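Local coordinates for protein chitinase (Chromobacterium violaceum, PDB 4TXG) that probably hydrolyses the glycosidic bonds of chitin as a family 18 glycoside hydrolase, at residues 132-137 with 352-357; 144-149 with 245-250; 361-366 with 388-393. All coordinates share one frame; numbering follows the deposited sequence.

Interaction 1: residues 132-137 with 352-357; sequences VDVPYC and RLDRAA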
loop_
_atom_site.group_PDB
_atom_site.type_symbol
_atom_site.label_atom_id
_atom_site.label_comp_id
_atom_site.label_asym_id
_atom_site.label_seq_id
_atom_site.Cartn_x
_atom_site.Cartn_y
_atom_site.Cartn_z
ATOM N N VAL A 132 -5.238 12.141 -25.189
ATOM C CA VAL A 132 -6.493 12.383 -24.482
ATOM C C VAL A 132 -6.354 13.612 -23.594
ATOM O O VAL A 132 -5.376 13.745 -22.855
ATOM C CB VAL A 132 -6.910 11.153 -23.640
ATOM C CG1 VAL A 132 -8.136 11.463 -22.771
ATOM C CG2 VAL A 132 -7.180 9.952 -24.562
ATOM N N ASP A 133 -7.325 14.516 -23.680
ATOM C CA ASP A 133 -7.290 15.742 -22.890
ATOM C C ASP A 133 -7.722 15.465 -21.455
ATOM O O ASP A 133 -8.811 15.840 -21.034
ATOM C CB ASP A 133 -8.177 16.813 -23.526
ATOM C CG ASP A 133 -8.015 18.166 -22.871
ATOM O OD1 ASP A 133 -7.001 18.370 -22.161
ATOM O OD2 ASP A 133 -8.902 19.026 -23.068
ATOM N N VAL A 134 -6.852 14.791 -20.713
ATOM C CA VAL A 134 -7.141 14.419 -19.333
ATOM C C VAL A 134 -7.141 15.664 -18.458
ATOM O O VAL A 134 -6.161 16.404 -18.445
ATOM C CB VAL A 134 -6.106 13.412 -18.826
ATOM C CG1 VAL A 134 -6.420 12.971 -17.405
ATOM C CG2 VAL A 134 -6.035 12.221 -19.777
ATOM N N PRO A 135 -8.240 15.899 -17.722
ATOM C CA PRO A 135 -8.415 17.148 -16.965
ATOM C C PRO A 135 -7.640 17.189 -15.643
ATOM O O PRO A 135 -8.243 17.299 -14.578
ATOM C CB PRO A 135 -9.928 17.184 -16.706
ATOM C CG PRO A 135 -10.317 15.742 -16.640
ATOM C CD PRO A 135 -9.444 15.046 -17.669
ATOM N N TYR A 136 -6.315 17.140 -15.716
ATOM C CA TYR A 136 -5.494 17.103 -14.497
ATOM C C TYR A 136 -5.686 18.321 -13.601
ATOM O O TYR A 136 -5.568 18.219 -12.386
ATOM C CB TYR A 136 -4.013 16.998 -14.844
ATOM C CG TYR A 136 -3.614 15.672 -15.429
ATOM C CD1 TYR A 136 -3.728 14.497 -14.685
ATOM C CD2 TYR A 136 -3.121 15.593 -16.721
ATOM C CE1 TYR A 136 -3.353 13.278 -15.226
ATOM C CE2 TYR A 136 -2.759 14.387 -17.262
ATOM C CZ TYR A 136 -2.871 13.239 -16.514
ATOM O OH TYR A 136 -2.492 12.044 -17.080
ATOM N N CYS A 137 -5.962 19.473 -14.199
ATOM C CA CYS A 137 -5.994 20.707 -13.426
ATOM C C CYS A 137 -7.233 20.791 -12.540
ATOM O O CYS A 137 -7.334 21.671 -11.692
ATOM C CB CYS A 137 -5.892 21.919 -14.350
ATOM S SG CYS A 137 -4.179 22.194 -14.902
ATOM N N ARG A 352 -9.165 3.690 -19.580
ATOM C CA ARG A 352 -10.610 3.885 -19.543
ATOM C C ARG A 352 -10.984 5.069 -18.665
ATOM O O ARG A 352 -11.886 5.843 -19.004
ATOM C CB ARG A 352 -11.336 2.633 -19.036
ATOM C CG ARG A 352 -11.143 1.411 -19.915
ATOM C CD ARG A 352 -11.607 1.628 -21.350
ATOM N NE ARG A 352 -11.537 0.361 -22.077
ATOM C CZ ARG A 352 -10.445 -0.109 -22.674
ATOM N NH1 ARG A 352 -9.313 0.590 -22.667
ATOM N NH2 ARG A 352 -10.485 -1.284 -23.284
ATOM N N LEU A 353 -10.297 5.213 -17.535
ATOM C CA LEU A 353 -10.600 6.326 -16.643
ATOM C C LEU A 353 -10.135 7.663 -17.232
ATOM O O LEU A 353 -10.806 8.680 -17.044
ATOM C CB LEU A 353 -9.989 6.099 -15.265
ATOM C CG LEU A 353 -10.812 5.145 -14.390
ATOM C CD1 LEU A 353 -10.269 5.149 -12.982
ATOM C CD2 LEU A 353 -12.271 5.535 -14.388
ATOM N N ASP A 354 -9.010 7.673 -17.946
ATOM C CA ASP A 354 -8.570 8.899 -18.619
ATOM C C ASP A 354 -9.583 9.344 -19.673
ATOM O O ASP A 354 -9.909 10.519 -19.763
ATOM C CB ASP A 354 -7.196 8.721 -19.286
ATOM C CG ASP A 354 -6.036 8.796 -18.292
ATOM O OD1 ASP A 354 -6.265 9.110 -17.110
ATOM O OD2 ASP A 354 -4.888 8.537 -18.710
ATOM N N ARG A 355 -10.066 8.406 -20.485
ATOM C CA ARG A 355 -11.057 8.744 -21.505
ATOM C C ARG A 355 -12.368 9.216 -20.885
ATOM O O ARG A 355 -12.968 10.183 -21.362
ATOM C CB ARG A 355 -11.318 7.551 -22.418
ATOM C CG ARG A 355 -10.107 7.168 -23.239
ATOM C CD ARG A 355 -10.385 5.995 -24.160
ATOM N NE ARG A 355 -9.124 5.422 -24.618
ATOM C CZ ARG A 355 -8.431 5.879 -25.651
ATOM N NH1 ARG A 355 -7.283 5.299 -25.984
ATOM N NH2 ARG A 355 -8.888 6.912 -26.353
ATOM N N ALA A 356 -12.810 8.541 -19.826
ATOM C CA ALA A 356 -14.031 8.938 -19.121
ATOM C C ALA A 356 -13.883 10.340 -18.516
ATOM O O ALA A 356 -14.814 11.146 -18.560
ATOM C CB ALA A 356 -14.379 7.922 -18.033
ATOM N N ALA A 357 -12.709 10.623 -17.958
ATOM C CA ALA A 357 -12.435 11.930 -17.363
ATOM C C ALA A 357 -12.519 13.036 -18.414
ATOM O O ALA A 357 -13.075 14.103 -18.167
ATOM C CB ALA A 357 -11.057 11.928 -16.696
HETATM O O HOH W 1 -3.942 9.935 -15.819
#

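Interaction 2: residues 144-149 with 245-250; sequences GAEQLA and GVKTLI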
loop_
_atom_site.group_PDB
_atom_site.type_symbol
_atom_site.label_atom_id
_atom_site.label_comp_id
_atom_site.label_asym_id
_atom_site.label_seq_id
_atom_site.Cartn_x
_atom_site.Cartn_y
_atom_site.Cartn_z
ATOM N N GLY A 144 1.885 19.367 -10.842
ATOM C CA GLY A 144 1.388 18.030 -10.555
ATOM C C GLY A 144 1.060 17.675 -9.110
ATOM O O GLY A 144 0.582 16.569 -8.848
ATOM N N ALA A 145 1.327 18.576 -8.168
ATOM C CA ALA A 145 0.987 18.310 -6.771
ATOM C C ALA A 145 -0.525 18.350 -6.603
ATOM O O ALA A 145 -1.206 19.106 -7.290
ATOM C CB ALA A 145 1.653 19.320 -5.836
ATOM N N GLU A 146 -1.046 17.544 -5.685
ATOM C CA GLU A 146 -2.491 17.415 -5.529
ATOM C C GLU A 146 -3.100 18.582 -4.744
ATOM O O GLU A 146 -2.539 19.049 -3.753
ATOM C CB GLU A 146 -2.832 16.079 -4.850
ATOM C CG GLU A 146 -4.298 15.703 -4.980
ATOM C CD GLU A 146 -4.597 14.251 -4.619
ATOM O OE1 GLU A 146 -5.781 13.961 -4.331
ATOM O OE2 GLU A 146 -3.672 13.408 -4.621
ATOM N N GLN A 147 -4.241 19.073 -5.214
ATOM C CA GLN A 147 -5.023 20.025 -4.439
ATOM C C GLN A 147 -5.704 19.263 -3.314
ATOM O O GLN A 147 -6.628 18.485 -3.571
ATOM C CB GLN A 147 -6.060 20.725 -5.314
ATOM C CG GLN A 147 -5.476 21.454 -6.518
ATOM C CD GLN A 147 -6.563 22.116 -7.344
ATOM O OE1 GLN A 147 -7.447 22.784 -6.802
ATOM N NE2 GLN A 147 -6.523 21.913 -8.654
ATOM N N LEU A 148 -5.251 19.466 -2.081
ATOM C CA LEU A 148 -5.736 18.656 -0.961
ATOM C C LEU A 148 -6.763 19.376 -0.089
ATOM O O LEU A 148 -6.679 20.585 0.133
ATOM C CB LEU A 148 -4.561 18.188 -0.089
ATOM C CG LEU A 148 -3.578 17.181 -0.689
ATOM C CD1 LEU A 148 -2.491 16.846 0.328
ATOM C CD2 LEU A 148 -4.268 15.875 -1.164
ATOM N N ALA A 149 -7.734 18.607 0.394
ATOM C CA ALA A 149 -8.802 19.120 1.234
ATOM C C ALA A 149 -8.294 19.667 2.568
ATOM O O ALA A 149 -7.218 19.302 3.041
ATOM C CB ALA A 149 -9.835 18.019 1.481
ATOM N N GLY A 245 -13.751 19.178 -1.041
ATOM C CA GLY A 245 -12.385 18.856 -1.391
ATOM C C GLY A 245 -12.034 17.422 -1.067
ATOM O O GLY A 245 -11.074 16.877 -1.618
ATOM N N VAL A 246 -12.813 16.801 -0.186
ATOM C CA VAL A 246 -12.520 15.437 0.245
ATOM C C VAL A 246 -12.886 14.448 -0.857
ATOM O O VAL A 246 -13.990 14.497 -1.396
ATOM C CB VAL A 246 -13.269 15.086 1.549
ATOM C CG1 VAL A 246 -13.051 13.615 1.917
ATOM C CG2 VAL A 246 -12.804 15.997 2.674
ATOM N N LYS A 247 -11.952 13.560 -1.192
ATOM C CA LYS A 247 -12.178 12.559 -2.238
ATOM C C LYS A 247 -12.726 11.255 -1.664
ATOM O O LYS A 247 -12.360 10.865 -0.558
ATOM C CB LYS A 247 -10.870 12.272 -2.988
ATOM C CG LYS A 247 -10.217 13.509 -3.591
ATOM C CD LYS A 247 -11.059 14.026 -4.764
ATOM C CE LYS A 247 -10.758 15.485 -5.078
ATOM N NZ LYS A 247 -9.310 15.711 -5.234
ATOM N N THR A 248 -13.597 10.579 -2.410
ATOM C CA THR A 248 -13.931 9.198 -2.064
ATOM C C THR A 248 -13.500 8.244 -3.173
ATOM O O THR A 248 -13.627 8.546 -4.365
ATOM C CB THR A 248 -15.439 9.012 -1.777
ATOM O OG1 THR A 248 -16.217 9.456 -2.898
ATOM C CG2 THR A 248 -15.833 9.800 -0.535
ATOM N N LEU A 249 -12.954 7.100 -2.768
ATOM C CA LEU A 249 -12.533 6.079 -3.715
ATOM C C LEU A 249 -13.123 4.736 -3.310
ATOM O O LEU A 249 -13.279 4.450 -2.121
ATOM C CB LEU A 249 -11.001 5.982 -3.789
ATOM C CG LEU A 249 -10.297 7.221 -4.372
ATOM C CD1 LEU A 249 -9.902 8.183 -3.261
ATOM C CD2 LEU A 249 -9.085 6.824 -5.195
ATOM N N ILE A 250 -13.463 3.922 -4.300
ATOM C CA ILE A 250 -13.961 2.580 -4.021
ATOM C C ILE A 250 -12.782 1.596 -4.013
ATOM O O ILE A 250 -12.042 1.478 -4.999
ATOM C CB ILE A 250 -15.066 2.170 -5.044
ATOM C CG1 ILE A 250 -15.589 0.758 -4.744
ATOM C CG2 ILE A 250 -14.587 2.316 -6.509
ATOM C CD1 ILE A 250 -16.254 0.627 -3.353
HETATM O O HOH W 2 -7.450 15.896 -3.571
HETATM O O HOH W 3 -9.329 18.787 -2.825
HETATM O O HOH W 4 -8.170 15.891 -0.894
#

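Interaction 3: residues 361-366 with 388-393; sequences GRYYQI and YLDFVN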
loop_
_atom_site.group_PDB
_atom_site.type_symbol
_atom_site.label_atom_id
_atom_site.label_comp_id
_atom_site.label_asym_id
_atom_site.label_seq_id
_atom_site.Cartn_x
_atom_site.Cartn_y
_atom_site.Cartn_z
ATOM N N GLY A 361 -15.354 15.828 -17.998
ATOM C CA GLY A 361 -14.805 17.088 -17.530
ATOM C C GLY A 361 -14.477 17.092 -16.051
ATOM O O GLY A 361 -14.515 18.139 -15.406
ATOM N N ARG A 362 -14.161 15.920 -15.501
ATOM C CA ARG A 362 -13.714 15.824 -14.119
ATOM C C ARG A 362 -12.758 14.644 -14.019
ATOM O O ARG A 362 -12.860 13.700 -14.783
ATOM C CB ARG A 362 -14.894 15.669 -13.160
ATOM C CG ARG A 362 -15.602 14.338 -13.231
ATOM C CD ARG A 362 -15.126 13.427 -12.121
ATOM N NE ARG A 362 -16.048 13.380 -10.989
ATOM C CZ ARG A 362 -15.651 13.209 -9.733
ATOM N NH1 ARG A 362 -16.541 13.167 -8.744
ATOM N NH2 ARG A 362 -14.350 13.088 -9.472
ATOM N N TYR A 363 -11.824 14.701 -13.083
ATOM C CA TYR A 363 -10.746 13.718 -13.062
ATOM C C TYR A 363 -11.068 12.498 -12.199
ATOM O O TYR A 363 -11.714 12.622 -11.150
ATOM C CB TYR A 363 -9.463 14.396 -12.569
ATOM C CG TYR A 363 -8.264 13.511 -12.681
ATOM C CD1 TYR A 363 -7.685 13.264 -13.916
ATOM C CD2 TYR A 363 -7.724 12.898 -11.561
ATOM C CE1 TYR A 363 -6.591 12.445 -14.032
ATOM C CE2 TYR A 363 -6.629 12.069 -11.669
ATOM C CZ TYR A 363 -6.065 11.855 -12.906
ATOM O OH TYR A 363 -4.974 11.036 -13.044
ATOM N N TYR A 364 -10.611 11.322 -12.633
ATOM C CA TYR A 364 -10.761 10.092 -11.849
ATOM C C TYR A 364 -9.397 9.516 -11.490
ATOM O O TYR A 364 -8.574 9.265 -12.364
ATOM C CB TYR A 364 -11.578 9.034 -12.608
ATOM C CG TYR A 364 -12.972 9.491 -12.986
ATOM C CD1 TYR A 364 -13.950 9.676 -12.013
ATOM C CD2 TYR A 364 -13.308 9.739 -14.311
ATOM C CE1 TYR A 364 -15.231 10.097 -12.352
ATOM C CE2 TYR A 364 -14.589 10.168 -14.665
ATOM C CZ TYR A 364 -15.542 10.344 -13.681
ATOM O OH TYR A 364 -16.814 10.765 -14.024
ATOM N N GLN A 365 -9.170 9.308 -10.199
ATOM C CA GLN A 365 -7.893 8.783 -9.726
ATOM C C GLN A 365 -7.870 7.253 -9.721
ATOM O O GLN A 365 -8.888 6.605 -9.486
ATOM C CB GLN A 365 -7.580 9.322 -8.318
ATOM C CG GLN A 365 -7.131 10.795 -8.296
ATOM C CD GLN A 365 -6.775 11.293 -6.896
ATOM O OE1 GLN A 365 -7.545 11.114 -5.952
ATOM N NE2 GLN A 365 -5.603 11.920 -6.759
ATOM N N ILE A 366 -6.703 6.682 -9.998
ATOM C CA ILE A 366 -6.473 5.262 -9.717
ATOM C C ILE A 366 -5.413 5.144 -8.654
ATOM O O ILE A 366 -4.305 5.669 -8.809
ATOM C CB ILE A 366 -6.008 4.483 -10.945
ATOM C CG1 ILE A 366 -6.954 4.713 -12.103
ATOM C CG2 ILE A 366 -5.903 2.982 -10.614
ATOM C CD1 ILE A 366 -6.549 3.967 -13.328
ATOM N N TYR A 388 1.118 3.903 -13.706
ATOM C CA TYR A 388 -0.299 4.146 -13.994
ATOM C C TYR A 388 -1.075 4.715 -12.808
ATOM O O TYR A 388 -2.229 5.114 -12.956
ATOM C CB TYR A 388 -0.963 2.849 -14.471
ATOM C CG TYR A 388 -0.268 2.286 -15.688
ATOM C CD1 TYR A 388 -0.271 2.987 -16.891
ATOM C CD2 TYR A 388 0.416 1.078 -15.630
ATOM C CE1 TYR A 388 0.378 2.498 -18.010
ATOM C CE2 TYR A 388 1.076 0.581 -16.755
ATOM C CZ TYR A 388 1.047 1.299 -17.936
ATOM O OH TYR A 388 1.694 0.820 -19.061
ATOM N N LEU A 389 -0.448 4.740 -11.635
ATOM C CA LEU A 389 -1.162 5.038 -10.404
ATOM C C LEU A 389 -0.999 6.486 -9.961
ATOM O O LEU A 389 0.121 6.995 -9.840
ATOM C CB LEU A 389 -0.683 4.110 -9.281
ATOM C CG LEU A 389 -0.863 2.631 -9.598
ATOM C CD1 LEU A 389 -0.195 1.763 -8.531
ATOM C CD2 LEU A 389 -2.349 2.309 -9.697
ATOM N N ASP A 390 -2.118 7.152 -9.713
ATOM C CA ASP A 390 -2.043 8.500 -9.162
ATOM C C ASP A 390 -1.238 8.513 -7.871
ATOM O O ASP A 390 -0.425 9.408 -7.650
ATOM C CB ASP A 390 -3.436 9.053 -8.924
ATOM C CG ASP A 390 -4.121 9.413 -10.211
ATOM O OD1 ASP A 390 -3.960 10.569 -10.661
ATOM O OD2 ASP A 390 -4.781 8.531 -10.795
ATOM N N PHE A 391 -1.471 7.519 -7.017
ATOM C CA PHE A 391 -0.594 7.295 -5.875
ATOM C C PHE A 391 -0.793 5.901 -5.315
ATOM O O PHE A 391 -1.750 5.210 -5.682
ATOM C CB PHE A 391 -0.787 8.368 -4.773
ATOM C CG PHE A 391 -2.197 8.504 -4.247
ATOM C CD1 PHE A 391 -2.682 7.639 -3.277
ATOM C CD2 PHE A 391 -3.009 9.552 -4.667
ATOM C CE1 PHE A 391 -3.964 7.791 -2.753
ATOM C CE2 PHE A 391 -4.306 9.702 -4.161
ATOM C CZ PHE A 391 -4.778 8.822 -3.198
ATOM N N VAL A 392 0.129 5.475 -4.455
ATOM C CA VAL A 392 -0.023 4.190 -3.784
ATOM C C VAL A 392 -0.247 4.400 -2.299
ATOM O O VAL A 392 0.204 5.382 -1.736
ATOM C CB VAL A 392 1.203 3.264 -3.985
ATOM C CG1 VAL A 392 1.339 2.893 -5.460
ATOM C CG2 VAL A 392 2.489 3.899 -3.466
ATOM N N ASN A 393 -0.973 3.466 -1.694
ATOM C CA ASN A 393 -1.142 3.398 -0.250
ATOM C C ASN A 393 -0.387 2.180 0.222
ATOM O O ASN A 393 -0.830 1.049 -0.002
ATOM C CB ASN A 393 -2.622 3.296 0.118
ATOM C CG ASN A 393 -3.411 4.502 -0.344
ATOM O OD1 ASN A 393 -2.974 5.635 -0.157
ATOM N ND2 ASN A 393 -4.545 4.267 -0.982
#

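Interaction 1: residues 132-137 with 352-357
Over one face of the Arg355 guanidinium lies the methyl CG2 of Val132, 3.9 Å from NH2, the two side chains crossing at about a right angle. The aromatic ring of Tyr136 has a methyl on one face as well: CG1 of Val134 sits 3.6 Å above the ring plane, displaced toward the rim. That same valine turns its other branch to the helix, with CG2 3.7 Å from CB of Asp354 and equally close to the carboxylate carbon. OD1 of Asp354 is linked to OH of Tyr136 through water 1, which donates to OD1 over 2.8 Å and lies 2.9 Å from the hydroxyl. The carboxylate also has partners outside the contact, a salt bridge from Arg350 at OD1 and a hydrogen bond with Thr129 at OD2. Arg355 likewise forms a salt bridge through NE to Asp351, one turn back along the helix.

In the fold, the loop preceding strand 155-161 here lies against helix 338-360 of the family 18 barrel. Two inverse gamma turns, centred on Asp133 and Pro135, kink the loop, and a disulfide joins Cys137 to Cys121. No direct hydrogen bond connects loop and helix, so apart from the water the contact is one of van der Waals touch. CG1 of Val132, anti to its backbone N (chi1 173°), meets the carbonyl O of Asp354 at 3.6 Å. Further along, the pyrrolidine ring of Pro135 leans on Ala357, its CD 3.6 Å from CB and its CG similarly near the carbonyl O.

Interaction 2: residues 144-149 with 245-250
The backbones of 144-149 and 245-250 come nearest at Ala149 and Gly245, whose CA atoms are 4.4 Å apart, and no direct hydrogen bond passes between the two segments. At this point CB of Ala149 points toward 245-250 and rests 3.4 Å from the carbonyl carbon of Gly245, a close approach onto a residue that has no side chain. The same methyl meets CG2 of Val246 at 3.8 Å. Next to this small apolar patch, water mediates the polar contacts. Water 3 donates to the carbonyl oxygens of both Gln147 and Gly245, while water 4 accepts from N of Ala149, 3.0 Å away.

Strand 247-253 is one of the parallel strands of the beta/alpha barrel, paired with strands 185-193 and 308-312, and the loop runs across the end of the barrel at which these strands begin. Glu146 extends toward that end with CG anti to its backbone N (chi1 -165°). Its OE2 forms a salt bridge with Arg155 and its OE1 accepts a hydrogen bond from His185, both residues at the starts of neighbouring strands. Lys247, bent at chi2 (-70°) and chi4, reaches tip to tip with Glu146, but NZ stays 4.0 Å from OE1, beyond a salt bridge. Water 2 lies between them, 2.7 Å from OE1 of Glu146 and equally near the carbonyl O of Gln147; its approach to NZ of Lys247 is unusually short and so doubtful in detail. The lysine charge probably adds to that of Arg155 in stabilising an ionised carboxylate at Glu146.

Interaction 3: residues 361-366 with 388-393
Asp390, just ahead of strand 391-395, reaches Tyr363, Gln365 and Ile366 of 361-366, and each of its side-chain atoms has a contact. CB lies 3.5 Å from the carbonyl O of Ile366. CG, set beside the backbone N and anti to the carbonyl carbon (chi1 -73°), packs against CG of Gln365 at 3.8 Å. At the tip the two oxygens part ways. OD1 receives the hydroxyl of Tyr363 on its syn lone pair, OH to OD1 2.6 Å; the side chains meet tip to tip, with ring and carboxylate planes 79° apart. OD2 takes the backbone N-H of Ile366 on its anti side, somewhat out of the carboxylate plane, in a 2.8 Å bond from N to OD2 that is nearly straight at 165°.

Outside the two segments, Tyr140 adds its hydroxyl at OD1 and Arg350 a salt bridge at OD2, so each buried oxygen has two partners, an environment that would favour the ionised form. The backbone of Asp390 returns the grip on Ile366, its N donating to the carbonyl O of Ile366 over 2.8 Å. Thus both peptide groups flanking the CA of Ile366 are bonded to one aspartate.

Beyond the aspartate the contacts are van der Waals ones. NE2 of Gln365, hydrogen-bonded to Tyr140 and weakly to Glu146, meets the ring edge of Phe391 3.7 Å from CE2. CG2 of Ile366 touches CD2 of Leu389, also at 3.7 Å, the side chains crossing at about a right angle. The arrangement joins the beginnings of adjacent parallel strands, 365-371 and 391-395, in a beta-alpha-beta crossover of the family 18 TIM barrel.

Overall arrangement
The three contacts lie on the same side of the chain's centre. Centres of interactions 2 and 3 are about 9 Å apart, those of 1 and 3 about 10 Å, and those of 1 and 2 about 16 Å. Along the chain interaction 2 is nested within the loop closed by interaction 1, and interaction 3 follows both. Helix 338-360, used by interaction 1, leads directly into strand 365-371 of interaction 3, whose sheet also contains strand 247-253 of interaction 2. Tyr363 packs on Val134 and Tyr136, and Gln365 probably hydrogen-bonds Glu146. The polypeptide ahead of strand 155-161 is thereby fitted first to an outer helix, then to the strand starts of the barrel.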